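Effector EagT6 (Pseudomonas aeruginosa, PDB 1TU1) is essential for delivering the toxin Tse6 to target cells, acting as a homodimer in the loading of Tse6 onto VgrG1a. Local coordinates at residues Pro30-Ala35 and Leu125-Pro130; Ala38-Ser43 and Leu114-Thr119; His74-Ile79 and Val87-Gln92. One frame throughout, in Å; residues are numbered along the deposited sequence.

Contact 1 (Pro30-Ala35 and Leu125-Pro130)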
ATOM      1  N   PRO A  30      -3.280 -17.686  -4.503  1.00 29.67           N
ATOM      2  CA  PRO A  30      -3.700 -18.833  -3.677  1.00 30.88           C
ATOM      3  C   PRO A  30      -2.837 -20.074  -3.834  1.00 31.90           C
ATOM      4  O   PRO A  30      -2.382 -20.380  -4.940  1.00 31.20           O
ATOM      5  CB  PRO A  30      -5.131 -19.130  -4.158  1.00 31.37           C
ATOM      6  CG  PRO A  30      -5.321 -18.362  -5.441  1.00 32.09           C
ATOM      7  CD  PRO A  30      -4.358 -17.209  -5.386  1.00 30.45           C
ATOM      8  N   ALA A  31      -2.590 -20.768  -2.725  1.00 33.63           N
ATOM      9  CA  ALA A  31      -2.017 -22.116  -2.774  1.00 34.79           C
ATOM     10  C   ALA A  31      -2.872 -23.013  -3.670  1.00 35.85           C
ATOM     11  O   ALA A  31      -4.062 -22.774  -3.849  1.00 35.66           O
ATOM     12  CB  ALA A  31      -1.930 -22.719  -1.389  1.00 34.82           C
ATOM     13  N   SER A  32      -2.250 -24.048  -4.205  1.00 38.38           N
ATOM     14  CA  SER A  32      -2.928 -25.004  -5.080  1.00 40.65           C
ATOM     15  C   SER A  32      -2.147 -26.309  -5.088  1.00 41.94           C
ATOM     16  O   SER A  32      -1.038 -26.366  -5.610  1.00 43.14           O
ATOM     17  CB  SER A  32      -3.021 -24.446  -6.496  1.00 40.97           C
ATOM     18  OG  SER A  32      -3.857 -25.247  -7.310  1.00 42.83           O
ATOM     19  N   GLY A  33      -2.708 -27.350  -4.475  1.00 43.44           N
ATOM     20  CA  GLY A  33      -2.020 -28.627  -4.369  1.00 43.62           C
ATOM     21  C   GLY A  33      -0.809 -28.570  -3.446  1.00 43.68           C
ATOM     22  O   GLY A  33      -0.949 -28.249  -2.266  1.00 44.86           O
ATOM     23  N   PRO A  34       0.374 -28.904  -3.964  1.00 43.15           N
ATOM     24  CA  PRO A  34       1.621 -28.794  -3.201  1.00 42.41           C
ATOM     25  C   PRO A  34       2.279 -27.398  -3.291  1.00 41.12           C
ATOM     26  O   PRO A  34       3.200 -27.122  -2.531  1.00 40.48           O
ATOM     27  CB  PRO A  34       2.515 -29.833  -3.873  1.00 42.84           C
ATOM     28  CG  PRO A  34       2.082 -29.795  -5.319  1.00 43.68           C
ATOM     29  CD  PRO A  34       0.614 -29.430  -5.320  1.00 43.36           C
ATOM     30  N   ALA A  35       1.834 -26.555  -4.220  1.00 39.91           N
ATOM     31  CA  ALA A  35       2.334 -25.181  -4.309  1.00 38.63           C
ATOM     32  C   ALA A  35       1.739 -24.329  -3.192  1.00 37.12           C
ATOM     33  O   ALA A  35       0.540 -24.298  -3.011  1.00 36.54           O
ATOM     34  CB  ALA A  35       2.010 -24.575  -5.671  1.00 38.78           C
ATOM     35  N   LEU A 125       7.833 -21.697  -8.188  1.00 39.54           N
ATOM     36  CA  LEU A 125       7.868 -20.702  -9.259  1.00 39.79           C
ATOM     37  C   LEU A 125       7.110 -21.157 -10.515  1.00 39.82           C
ATOM     38  O   LEU A 125       6.280 -20.410 -11.040  1.00 39.71           O
ATOM     39  CB  LEU A 125       9.294 -20.261  -9.586  1.00 39.95           C
ATOM     40  CG  LEU A 125       9.391 -19.284 -10.766  1.00 40.71           C
ATOM     41  CD1 LEU A 125       8.567 -18.011 -10.506  1.00 41.12           C
ATOM     42  CD2 LEU A 125      10.828 -18.923 -11.079  1.00 41.91           C
ATOM     43  N   PRO A 126       7.353 -22.376 -11.003  1.00 39.87           N
ATOM     44  CA  PRO A 126       6.675 -22.826 -12.232  1.00 39.31           C
ATOM     45  C   PRO A 126       5.163 -22.836 -12.126  1.00 38.20           C
ATOM     46  O   PRO A 126       4.481 -22.648 -13.127  1.00 38.70           O
ATOM     47  CB  PRO A 126       7.216 -24.258 -12.432  1.00 39.76           C
ATOM     48  CG  PRO A 126       8.498 -24.260 -11.721  1.00 40.06           C
ATOM     49  CD  PRO A 126       8.285 -23.398 -10.496  1.00 39.90           C
ATOM     50  N   HIS A 127       4.631 -23.070 -10.935  1.00 37.02           N
ATOM     51  CA  HIS A 127       3.188 -23.090 -10.766  1.00 36.09           C
ATOM     52  C   HIS A 127       2.582 -21.683 -10.854  1.00 34.90           C
ATOM     53  O   HIS A 127       1.519 -21.482 -11.437  1.00 34.86           O
ATOM     54  CB  HIS A 127       2.818 -23.724  -9.425  1.00 36.69           C
ATOM     55  CG  HIS A 127       1.360 -23.652  -9.141  1.00 37.67           C
ATOM     56  ND1 HIS A 127       0.771 -22.542  -8.578  1.00 42.31           N
ATOM     57  CD2 HIS A 127       0.357 -24.515  -9.412  1.00 41.43           C
ATOM     58  CE1 HIS A 127      -0.532 -22.735  -8.490  1.00 41.90           C
ATOM     59  NE2 HIS A 127      -0.810 -23.925  -8.993  1.00 43.65           N
ATOM     60  N   HIS A 128       3.254 -20.709 -10.257  1.00 34.01           N
ATOM     61  CA  HIS A 128       2.711 -19.344 -10.182  1.00 33.59           C
ATOM     62  C   HIS A 128       3.005 -18.476 -11.428  1.00 34.49           C
ATOM     63  O   HIS A 128       2.320 -17.482 -11.682  1.00 34.75           O
ATOM     64  CB  HIS A 128       3.232 -18.667  -8.915  1.00 32.67           C
ATOM     65  CG  HIS A 128       2.608 -19.204  -7.667  1.00 27.85           C
ATOM     66  ND1 HIS A 128       1.251 -19.161  -7.441  1.00 22.08           N
ATOM     67  CD2 HIS A 128       3.153 -19.821  -6.595  1.00 27.61           C
ATOM     68  CE1 HIS A 128       0.988 -19.718  -6.272  1.00 22.85           C
ATOM     69  NE2 HIS A 128       2.125 -20.112  -5.731  1.00 24.57           N
ATOM     70  N   GLU A 129       4.000 -18.886 -12.200  1.00 35.53           N
ATOM     71  CA  GLU A 129       4.525 -18.094 -13.315  1.00 35.94           C
ATOM     72  C   GLU A 129       3.475 -17.680 -14.327  1.00 35.14           C
ATOM     73  O   GLU A 129       3.433 -16.520 -14.708  1.00 34.99           O
ATOM     74  CB  GLU A 129       5.672 -18.840 -13.983  1.00 37.29           C
ATOM     75  CG  GLU A 129       6.532 -18.006 -14.912  1.00 40.40           C
ATOM     76  CD  GLU A 129       7.842 -18.694 -15.256  1.00 45.82           C
ATOM     77  OE1 GLU A 129       8.352 -19.474 -14.416  1.00 48.23           O
ATOM     78  OE2 GLU A 129       8.363 -18.451 -16.375  1.00 49.76           O
ATOM     79  N   PRO A 130       2.610 -18.583 -14.777  1.00 34.87           N
ATOM     80  CA  PRO A 130       1.589 -18.209 -15.758  1.00 34.01           C
ATOM     81  C   PRO A 130       0.703 -17.029 -15.341  1.00 33.23           C
ATOM     82  O   PRO A 130       0.474 -16.114 -16.150  1.00 32.67           O
ATOM     83  CB  PRO A 130       0.761 -19.494 -15.895  1.00 35.06           C
ATOM     84  CG  PRO A 130       1.725 -20.573 -15.560  1.00 34.88           C
ATOM     85  CD  PRO A 130       2.542 -20.021 -14.456  1.00 35.10           C
TER

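Contact 2 (Ala38-Ser43 and Leu114-Thr119)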
ATOM      1  N   ALA A  38       1.798 -17.638  -2.915  1.00 26.35           N
ATOM      2  CA  ALA A  38       2.841 -16.651  -3.261  1.00 25.69           C
ATOM      3  C   ALA A  38       2.319 -15.231  -3.055  1.00 24.93           C
ATOM      4  O   ALA A  38       1.135 -15.022  -2.829  1.00 24.48           O
ATOM      5  CB  ALA A  38       3.226 -16.829  -4.712  1.00 25.32           C
ATOM      6  N   SER A  39       3.219 -14.257  -3.127  1.00 24.20           N
ATOM      7  CA  SER A  39       2.815 -12.858  -3.046  1.00 24.02           C
ATOM      8  C   SER A  39       3.286 -12.084  -4.269  1.00 23.48           C
ATOM      9  O   SER A  39       4.364 -12.357  -4.810  1.00 23.85           O
ATOM     10  CB  SER A  39       3.312 -12.213  -1.766  1.00 22.68           C
ATOM     11  OG  SER A  39       4.706 -12.048  -1.721  1.00 23.96           O
ATOM     12  N   PHE A  40       2.474 -11.117  -4.672  1.00 23.30           N
ATOM     13  CA  PHE A  40       2.794 -10.190  -5.763  1.00 22.40           C
ATOM     14  C   PHE A  40       2.562  -8.808  -5.170  1.00 22.23           C
ATOM     15  O   PHE A  40       1.427  -8.468  -4.807  1.00 21.43           O
ATOM     16  CB  PHE A  40       1.888 -10.427  -6.943  1.00 21.98           C
ATOM     17  CG  PHE A  40       2.082  -9.461  -8.080  1.00 21.99           C
ATOM     18  CD1 PHE A  40       3.262  -9.458  -8.803  1.00 23.05           C
ATOM     19  CD2 PHE A  40       1.090  -8.513  -8.389  1.00 23.34           C
ATOM     20  CE1 PHE A  40       3.446  -8.569  -9.880  1.00 24.41           C
ATOM     21  CE2 PHE A  40       1.262  -7.602  -9.456  1.00 24.37           C
ATOM     22  CZ  PHE A  40       2.449  -7.623 -10.191  1.00 21.94           C
ATOM     23  N   VAL A  41       3.639  -8.032  -5.072  1.00 20.90           N
ATOM     24  CA  VAL A  41       3.646  -6.785  -4.329  1.00 21.24           C
ATOM     25  C   VAL A  41       4.144  -5.636  -5.239  1.00 20.93           C
ATOM     26  O   VAL A  41       5.144  -5.780  -5.937  1.00 19.64           O
ATOM     27  CB  VAL A  41       4.543  -6.908  -3.102  1.00 21.02           C
ATOM     28  CG1 VAL A  41       4.797  -5.569  -2.453  1.00 22.20           C
ATOM     29  CG2 VAL A  41       3.964  -7.903  -2.097  1.00 22.40           C
ATOM     30  N   ILE A  42       3.419  -4.531  -5.231  1.00 19.68           N
ATOM     31  CA  ILE A  42       3.808  -3.329  -5.971  1.00 19.94           C
ATOM     32  C   ILE A  42       4.250  -2.299  -4.973  1.00 19.35           C
ATOM     33  O   ILE A  42       3.481  -1.952  -4.039  1.00 18.26           O
ATOM     34  CB  ILE A  42       2.654  -2.794  -6.798  1.00 19.93           C
ATOM     35  CG1 ILE A  42       2.057  -3.914  -7.670  1.00 20.34           C
ATOM     36  CG2 ILE A  42       3.134  -1.605  -7.686  1.00 21.10           C
ATOM     37  CD1 ILE A  42       0.796  -3.485  -8.400  1.00 20.85           C
ATOM     38  N   SER A  43       5.472  -1.818  -5.162  1.00 18.69           N
ATOM     39  CA  SER A  43       6.096  -0.823  -4.310  1.00 18.69           C
ATOM     40  C   SER A  43       6.652   0.328  -5.188  1.00 19.18           C
ATOM     41  O   SER A  43       6.569   0.262  -6.417  1.00 18.27           O
ATOM     42  CB  SER A  43       7.186  -1.440  -3.451  1.00 18.97           C
ATOM     43  OG  SER A  43       8.208  -2.021  -4.239  1.00 18.80           O
ATOM     44  N   LEU A 114       8.383   2.366 -10.277  1.00 18.19           N
ATOM     45  CA  LEU A 114       7.354   1.392  -9.892  1.00 17.72           C
ATOM     46  C   LEU A 114       7.959  -0.018  -9.949  1.00 18.76           C
ATOM     47  O   LEU A 114       8.487  -0.440 -10.984  1.00 18.58           O
ATOM     48  CB  LEU A 114       6.151   1.493 -10.809  1.00 18.81           C
ATOM     49  CG  LEU A 114       4.885   0.713 -10.378  1.00 19.26           C
ATOM     50  CD1 LEU A 114       4.275   1.359  -9.140  1.00 19.61           C
ATOM     51  CD2 LEU A 114       3.899   0.660 -11.504  1.00 21.42           C
ATOM     52  N   ILE A 115       7.874  -0.733  -8.829  1.00 18.71           N
ATOM     53  CA  ILE A 115       8.501  -2.037  -8.654  1.00 18.95           C
ATOM     54  C   ILE A 115       7.431  -3.079  -8.406  1.00 19.66           C
ATOM     55  O   ILE A 115       6.565  -2.878  -7.538  1.00 18.40           O
ATOM     56  CB  ILE A 115       9.463  -2.000  -7.495  1.00 18.73           C
ATOM     57  CG1 ILE A 115      10.556  -0.966  -7.767  1.00 20.03           C
ATOM     58  CG2 ILE A 115      10.119  -3.406  -7.261  1.00 21.20           C
ATOM     59  CD1 ILE A 115      11.537  -0.756  -6.646  1.00 20.47           C
ATOM     60  N   THR A 116       7.449  -4.168  -9.176  1.00 19.93           N
ATOM     61  CA  THR A 116       6.563  -5.321  -8.871  1.00 20.47           C
ATOM     62  C   THR A 116       7.434  -6.504  -8.507  1.00 22.02           C
ATOM     63  O   THR A 116       8.524  -6.701  -9.085  1.00 21.66           O
ATOM     64  CB  THR A 116       5.652  -5.689 -10.042  1.00 20.25           C
ATOM     65  OG1 THR A 116       6.428  -6.268 -11.108  1.00 20.34           O
ATOM     66  CG2 THR A 116       4.973  -4.456 -10.641  1.00 20.15           C
ATOM     67  N   THR A 117       6.994  -7.283  -7.510  1.00 22.69           N
ATOM     68  CA  THR A 117       7.813  -8.345  -6.982  1.00 23.05           C
ATOM     69  C   THR A 117       6.934  -9.576  -6.775  1.00 24.21           C
ATOM     70  O   THR A 117       5.969  -9.523  -6.004  1.00 23.57           O
ATOM     71  CB  THR A 117       8.445  -7.940  -5.662  1.00 23.81           C
ATOM     72  OG1 THR A 117       9.233  -6.740  -5.790  1.00 23.01           O
ATOM     73  CG2 THR A 117       9.440  -9.017  -5.187  1.00 24.59           C
ATOM     74  N   LEU A 118       7.228 -10.655  -7.491  1.00 25.03           N
ATOM     75  CA  LEU A 118       6.643 -11.971  -7.189  1.00 25.40           C
ATOM     76  C   LEU A 118       7.605 -12.694  -6.253  1.00 26.42           C
ATOM     77  O   LEU A 118       8.792 -12.820  -6.554  1.00 26.06           O
ATOM     78  CB  LEU A 118       6.456 -12.784  -8.464  1.00 25.85           C
ATOM     79  CG  LEU A 118       5.907 -14.225  -8.281  1.00 25.01           C
ATOM     80  CD1 LEU A 118       4.436 -14.189  -7.953  1.00 24.88           C
ATOM     81  CD2 LEU A 118       6.132 -15.019  -9.546  1.00 26.58           C
ATOM     82  N   THR A 119       7.097 -13.180  -5.125  1.00 26.91           N
ATOM     83  CA  THR A 119       7.890 -13.922  -4.195  1.00 27.62           C
ATOM     84  C   THR A 119       7.296 -15.307  -4.010  1.00 28.98           C
ATOM     85  O   THR A 119       6.123 -15.453  -3.677  1.00 28.23           O
ATOM     86  CB  THR A 119       7.934 -13.219  -2.861  1.00 27.84           C
ATOM     87  OG1 THR A 119       8.485 -11.910  -3.014  1.00 28.02           O
ATOM     88  CG2 THR A 119       8.900 -13.935  -1.912  1.00 28.88           C
TER
HETATM   89  O   HOH W   1       6.303 -10.375  -3.186  1.00 22.59           O
HETATM   90  O   HOH W   2       7.624  -4.673  -5.033  1.00 24.42           O

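Contact 3 (His74-Ile79 and Val87-Gln92)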
ATOM      1  N   HIS A  74      19.691 -15.261 -11.254  1.00 43.53           N
ATOM      2  CA  HIS A  74      19.440 -16.207 -12.338  1.00 44.00           C
ATOM      3  C   HIS A  74      19.520 -15.511 -13.691  1.00 43.75           C
ATOM      4  O   HIS A  74      20.277 -15.943 -14.560  1.00 43.61           O
ATOM      5  CB  HIS A  74      18.068 -16.873 -12.228  1.00 44.36           C
ATOM      6  CG  HIS A  74      17.939 -17.828 -11.079  1.00 46.01           C
ATOM      7  ND1 HIS A  74      18.649 -17.686  -9.906  1.00 47.67           N
ATOM      8  CD2 HIS A  74      17.151 -18.918 -10.912  1.00 47.41           C
ATOM      9  CE1 HIS A  74      18.318 -18.656  -9.072  1.00 47.53           C
ATOM     10  NE2 HIS A  74      17.409 -19.416  -9.656  1.00 47.03           N
ATOM     11  N   LYS A  75      18.730 -14.447 -13.870  1.00 42.51           N
ATOM     12  CA  LYS A  75      18.626 -13.788 -15.167  1.00 41.94           C
ATOM     13  C   LYS A  75      18.138 -12.332 -15.083  1.00 40.78           C
ATOM     14  O   LYS A  75      17.211 -12.012 -14.320  1.00 38.96           O
ATOM     15  CB  LYS A  75      17.695 -14.572 -16.097  1.00 42.67           C
ATOM     16  CG  LYS A  75      17.829 -14.140 -17.552  1.00 45.61           C
ATOM     17  CD  LYS A  75      17.077 -15.035 -18.512  1.00 49.09           C
ATOM     18  CE  LYS A  75      17.047 -14.429 -19.907  1.00 51.25           C
ATOM     19  NZ  LYS A  75      16.061 -15.098 -20.792  1.00 53.33           N
ATOM     20  N   ARG A  76      18.755 -11.484 -15.906  1.00 38.92           N
ATOM     21  CA  ARG A  76      18.353 -10.098 -16.069  1.00 38.13           C
ATOM     22  C   ARG A  76      17.822  -9.869 -17.475  1.00 38.32           C
ATOM     23  O   ARG A  76      18.382 -10.366 -18.457  1.00 37.74           O
ATOM     24  CB  ARG A  76      19.521  -9.173 -15.783  1.00 37.81           C
ATOM     25  CG  ARG A  76      19.285  -7.758 -16.255  1.00 36.43           C
ATOM     26  CD  ARG A  76      20.369  -6.806 -15.912  1.00 36.08           C
ATOM     27  NE  ARG A  76      20.073  -5.526 -16.533  1.00 34.19           N
ATOM     28  CZ  ARG A  76      20.544  -4.366 -16.118  1.00 33.56           C
ATOM     29  NH1 ARG A  76      21.397  -4.295 -15.107  1.00 33.50           N
ATOM     30  NH2 ARG A  76      20.187  -3.258 -16.756  1.00 34.21           N
ATOM     31  N   TRP A  77      16.719  -9.133 -17.571  1.00 38.12           N
ATOM     32  CA  TRP A  77      16.088  -8.836 -18.843  1.00 38.20           C
ATOM     33  C   TRP A  77      15.808  -7.334 -18.915  1.00 37.87           C
ATOM     34  O   TRP A  77      15.116  -6.791 -18.048  1.00 36.22           O
ATOM     35  CB  TRP A  77      14.752  -9.550 -19.018  1.00 38.42           C
ATOM     36  CG  TRP A  77      14.604 -10.954 -18.500  1.00 42.46           C
ATOM     37  CD1 TRP A  77      14.883 -11.425 -17.242  1.00 44.30           C
ATOM     38  CD2 TRP A  77      14.054 -12.062 -19.225  1.00 46.19           C
ATOM     39  NE1 TRP A  77      14.576 -12.760 -17.157  1.00 46.14           N
ATOM     40  CE2 TRP A  77      14.055 -13.177 -18.358  1.00 47.56           C
ATOM     41  CE3 TRP A  77      13.567 -12.226 -20.531  1.00 48.33           C
ATOM     42  CZ2 TRP A  77      13.596 -14.443 -18.753  1.00 47.94           C
ATOM     43  CZ3 TRP A  77      13.106 -13.483 -20.925  1.00 49.97           C
ATOM     44  CH2 TRP A  77      13.126 -14.579 -20.030  1.00 49.00           C
ATOM     45  N   ASP A  78      16.328  -6.685 -19.951  1.00 37.23           N
ATOM     46  CA  ASP A  78      16.035  -5.286 -20.242  1.00 37.56           C
ATOM     47  C   ASP A  78      14.880  -5.255 -21.205  1.00 37.63           C
ATOM     48  O   ASP A  78      14.978  -5.774 -22.315  1.00 37.83           O
ATOM     49  CB  ASP A  78      17.233  -4.586 -20.870  1.00 37.88           C
ATOM     50  CG  ASP A  78      18.370  -4.419 -19.911  1.00 39.16           C
ATOM     51  OD1 ASP A  78      18.136  -4.454 -18.692  1.00 40.75           O
ATOM     52  OD2 ASP A  78      19.548  -4.231 -20.279  1.00 44.38           O
ATOM     53  N   ILE A  79      13.774  -4.657 -20.772  1.00 36.80           N
ATOM     54  CA  ILE A  79      12.555  -4.674 -21.544  1.00 36.61           C
ATOM     55  C   ILE A  79      11.892  -3.312 -21.597  1.00 35.46           C
ATOM     56  O   ILE A  79      12.224  -2.396 -20.854  1.00 35.49           O
ATOM     57  CB  ILE A  79      11.570  -5.748 -20.982  1.00 37.16           C
ATOM     58  CG1 ILE A  79      11.117  -5.412 -19.567  1.00 38.04           C
ATOM     59  CG2 ILE A  79      12.235  -7.129 -20.949  1.00 37.74           C
ATOM     60  CD1 ILE A  79      10.116  -6.406 -19.022  1.00 40.27           C
ATOM     61  N   VAL A  87      13.492  -3.214 -16.128  1.00 25.54           N
ATOM     62  CA  VAL A  87      14.393  -4.346 -15.967  1.00 26.30           C
ATOM     63  C   VAL A  87      13.700  -5.413 -15.107  1.00 27.30           C
ATOM     64  O   VAL A  87      13.203  -5.102 -14.016  1.00 26.21           O
ATOM     65  CB  VAL A  87      15.698  -3.924 -15.307  1.00 26.54           C
ATOM     66  CG1 VAL A  87      16.614  -5.147 -15.030  1.00 26.24           C
ATOM     67  CG2 VAL A  87      16.433  -2.888 -16.168  1.00 27.88           C
ATOM     68  N   LEU A  88      13.659  -6.647 -15.612  1.00 27.61           N
ATOM     69  CA  LEU A  88      13.292  -7.833 -14.821  1.00 28.45           C
ATOM     70  C   LEU A  88      14.533  -8.545 -14.303  1.00 29.54           C
ATOM     71  O   LEU A  88      15.459  -8.889 -15.086  1.00 29.40           O
ATOM     72  CB  LEU A  88      12.422  -8.792 -15.644  1.00 28.78           C
ATOM     73  CG  LEU A  88      12.174 -10.208 -15.085  1.00 29.87           C
ATOM     74  CD1 LEU A  88      11.467 -10.158 -13.750  1.00 29.60           C
ATOM     75  CD2 LEU A  88      11.335 -11.002 -16.050  1.00 31.49           C
ATOM     76  N   LEU A  89      14.568  -8.757 -12.989  1.00 29.19           N
ATOM     77  CA  LEU A  89      15.602  -9.529 -12.338  1.00 30.79           C
ATOM     78  C   LEU A  89      14.990 -10.749 -11.675  1.00 32.56           C
ATOM     79  O   LEU A  89      14.187 -10.600 -10.732  1.00 32.89           O
ATOM     80  CB  LEU A  89      16.279  -8.728 -11.246  1.00 30.51           C
ATOM     81  CG  LEU A  89      17.016  -7.459 -11.644  1.00 31.76           C
ATOM     82  CD1 LEU A  89      17.512  -6.818 -10.385  1.00 31.36           C
ATOM     83  CD2 LEU A  89      18.183  -7.770 -12.609  1.00 31.98           C
ATOM     84  N   ASP A  90      15.361 -11.934 -12.165  1.00 33.43           N
ATOM     85  CA  ASP A  90      15.028 -13.200 -11.523  1.00 34.39           C
ATOM     86  C   ASP A  90      16.175 -13.579 -10.639  1.00 34.76           C
ATOM     87  O   ASP A  90      17.301 -13.753 -11.107  1.00 33.86           O
ATOM     88  CB  ASP A  90      14.794 -14.288 -12.550  1.00 35.38           C
ATOM     89  CG  ASP A  90      13.605 -14.005 -13.407  1.00 36.70           C
ATOM     90  OD1 ASP A  90      12.683 -13.301 -12.925  1.00 38.31           O
ATOM     91  OD2 ASP A  90      13.491 -14.411 -14.577  1.00 39.13           O
ATOM     92  N   TYR A  91      15.912 -13.657  -9.340  1.00 34.97           N
ATOM     93  CA  TYR A  91      16.949 -14.008  -8.394  1.00 35.27           C
ATOM     94  C   TYR A  91      16.428 -14.757  -7.181  1.00 36.24           C
ATOM     95  O   TYR A  91      15.227 -14.772  -6.914  1.00 36.23           O
ATOM     96  CB  TYR A  91      17.735 -12.787  -7.967  1.00 34.61           C
ATOM     97  CG  TYR A  91      17.012 -11.696  -7.173  1.00 35.76           C
ATOM     98  CD1 TYR A  91      17.064 -11.670  -5.774  1.00 34.23           C
ATOM     99  CD2 TYR A  91      16.384 -10.629  -7.823  1.00 35.56           C
ATOM    100  CE1 TYR A  91      16.462 -10.656  -5.049  1.00 34.33           C
ATOM    101  CE2 TYR A  91      15.777  -9.607  -7.114  1.00 34.13           C
ATOM    102  CZ  TYR A  91      15.815  -9.616  -5.732  1.00 35.48           C
ATOM    103  OH  TYR A  91      15.224  -8.595  -5.023  1.00 33.56           O
ATOM    104  N   GLN A  92      17.362 -15.381  -6.471  1.00 36.87           N
ATOM    105  CA  GLN A  92      17.071 -16.041  -5.216  1.00 37.60           C
ATOM    106  C   GLN A  92      17.948 -15.461  -4.135  1.00 37.18           C
ATOM    107  O   GLN A  92      19.018 -14.879  -4.418  1.00 37.31           O
ATOM    108  CB  GLN A  92      17.235 -17.570  -5.338  1.00 38.09           C
ATOM    109  CG  GLN A  92      18.682 -18.120  -5.379  1.00 40.06           C
ATOM    110  CD  GLN A  92      18.729 -19.673  -5.417  1.00 43.57           C
ATOM    111  OE1 GLN A  92      18.325 -20.302  -6.410  1.00 45.85           O
ATOM    112  NE2 GLN A  92      19.208 -20.278  -4.329  1.00 44.02           N
TER

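Contact 1 (Pro30-Ala35 and Leu125-Pro130)
Apolar contact with histidine rings carries most of this meeting between the loop 30-35 and the first turn of the helix 125-137. The methyl of Ala-35 sits over one face of the His-127 imidazole. Its CB lies 3.9 Å from the centroid of the His-127 ring, 21° off the normal, a CH-pi contact shifted toward the CG side of the ring. The side chain of His-127 reaches out to the loop because CG is anti to the backbone N (chi1 175°). Further along the same ring, Ser-32 CB comes within 3.4 Å of His-127 NE2.

His-128 has the other rotation, CG anti to the carbonyl carbon (chi1 -72°), yet its ring also reaches the loop. Its ring tip meets Pro-30: the carbonyl O of Pro-30 lies near the ring plane, 3.7 Å from His-128 CE1. The two imidazoles also touch, since His-127 ND1 stands 3.6 Å above the plane of the His-128 ring.

The polar terms lie within the loop. A type II' turn runs from Ser-32 to Ala-35, and Gly-33 takes the positive phi of its second position. Ser-32 N and Ala-35 O pair at 3.0 Å, and Ala-35 N returns a bond to Ser-32 O. The hydrogen bond of His-128 NE2 goes to Arg-36 O, the next residue of the same loop. Pro-30 also packs on Trp-19 of the second subunit.

NE2 of His-128 thus carries a proton, and its bond fixes the ring rotation. The turn keeps its own shape through backbone bonds, while the helix holds it mainly through ring contacts.

Contact 2 (Ala38-Ser43 and Leu114-Thr119)
The ring of Phe-40 is the one aromatic group here, and Thr-116 approaches it obliquely. Phe-40 CE1 lies 3.6 Å from Thr-116 CB, and the two side chains run side by side. With CG anti to the backbone N (chi1 176°), the ring reaches past its partner Leu-118 to Thr-116.

On the same face Ile-42 crosses Leu-114. The branch CG2 of Ile-42 meets Leu-114 CD1 at 3.5 Å, tighter than usual for two carbons.

The backbones are antiparallel, at 168°. Three hydrogen-bonded pairs, Ser-39 with Thr-119, Val-41 with Thr-117 and Ser-43 with Ile-115, each make two N-H to O bonds. The bond from Thr-117 N to Val-41 O is the most bent, at 139°. Phe-40 and Ile-42 sit at the non-hydrogen-bonded pairs between them.

The other face is mixed; Val-41 and Ile-115 share it with Ser-39, Ser-43, Thr-117 and Thr-119, and two waters bridge its hydroxyls. Water 1 lies 2.7 Å from both Ser-39 OG and Thr-119 OG1 and donates to Thr-117 O. Water 2 lies 2.7 Å from Thr-117 OG1, bonds Ser-43 OG and donates to Val-41 O. Ser-39 and Ser-43 both place OG between N and the carbonyl carbon, where it meets its water. Thr-117 OG1 also bonds Gln-104.

Both are inner strands of the antiparallel sheet, with strand 25-29 beside 38-45 and strand 98-107 beside 113-120. Helix 125-137 packs on the apolar face: Met-136 meets Phe-40 and Thr-116, and Trp-132 meets Leu-118. Leu-13 and Leu-8 of the second subunit touch Phe-40 and Ile-42 on that face.

Contact 3 (His74-Ile79 and Val87-Gln92)
A beta hairpin at one edge of the sheet holds this contact, and a classic beta bulge marks it. His-74 and Lys-75 both face Asp-90. The carbonyl O of Asp-90 takes two N-H donors: His-74 N at 2.8 Å and Lys-75 N at 3.2 Å. Asp-90 N returns a nearly straight bond to Lys-75 O. Next along the strands, Trp-77 and Leu-88 form a hydrogen-bonded pair with both backbone bonds made.

The indole of Trp-77 lies between two side chains. Leu-88 CD2 stands over one face, 3.9 Å from the centroid of the five-membered ring of Trp-77, a CH-pi contact. Lys-75 NZ lies on the opposite face, offset toward the rim. At the indole edge, Trp-77 NE1 donates to Asp-90 OD2 at 3.2 Å. That bond is bent (142°) and meets the oxygen from above the carboxylate plane. The ring and carboxylate planes are 72° apart. Asp-90 is buried, and its OD1 forms a salt bridge with Arg-103, which probably helps to keep it ionised.

On the other face Arg-76 extends along the sheet. Its NE and NH2 both grip Asp-78 OD1, each at 3.1 Å, and NH2 meets the syn lone pair of Asp-78 OD1. This salt bridge lies within one strand. Val-87 meets both: CG1 lies over one guanidinium face of Arg-76, and CG2 comes 3.4 Å from Asp-78 OD1. Leu-89 CD2 packs along the start of the Arg-76 chain. Val-57 and Leu-61 of helix 53-67 cover this side.

Such a bulge adds one residue to strand 72-81 opposite Asp-90, a common irregularity of antiparallel sheets. Here it lies in the outermost strand of the sheet within this chain.

From the N terminus, the chain leaves strand 25-29 through the loop 30-35, which later meets helix 125-137 in contact 1. It then enters strand 38-45, the first half of contact 2. After helix 53-67 comes the hairpin of contact 3, the shortest loop of the three. Strand 98-107 leads back to strand 113-120, which closes contact 2 around contact 3. Helix 125-137 follows after a short link and closes contact 1 around both. Contacts 2 and 3 belong to one sheet, with centres about 14 Å apart. Contact 1 joins contact 2 directly, where His-128 CD2 meets Ala-38 CB at 3.5 Å.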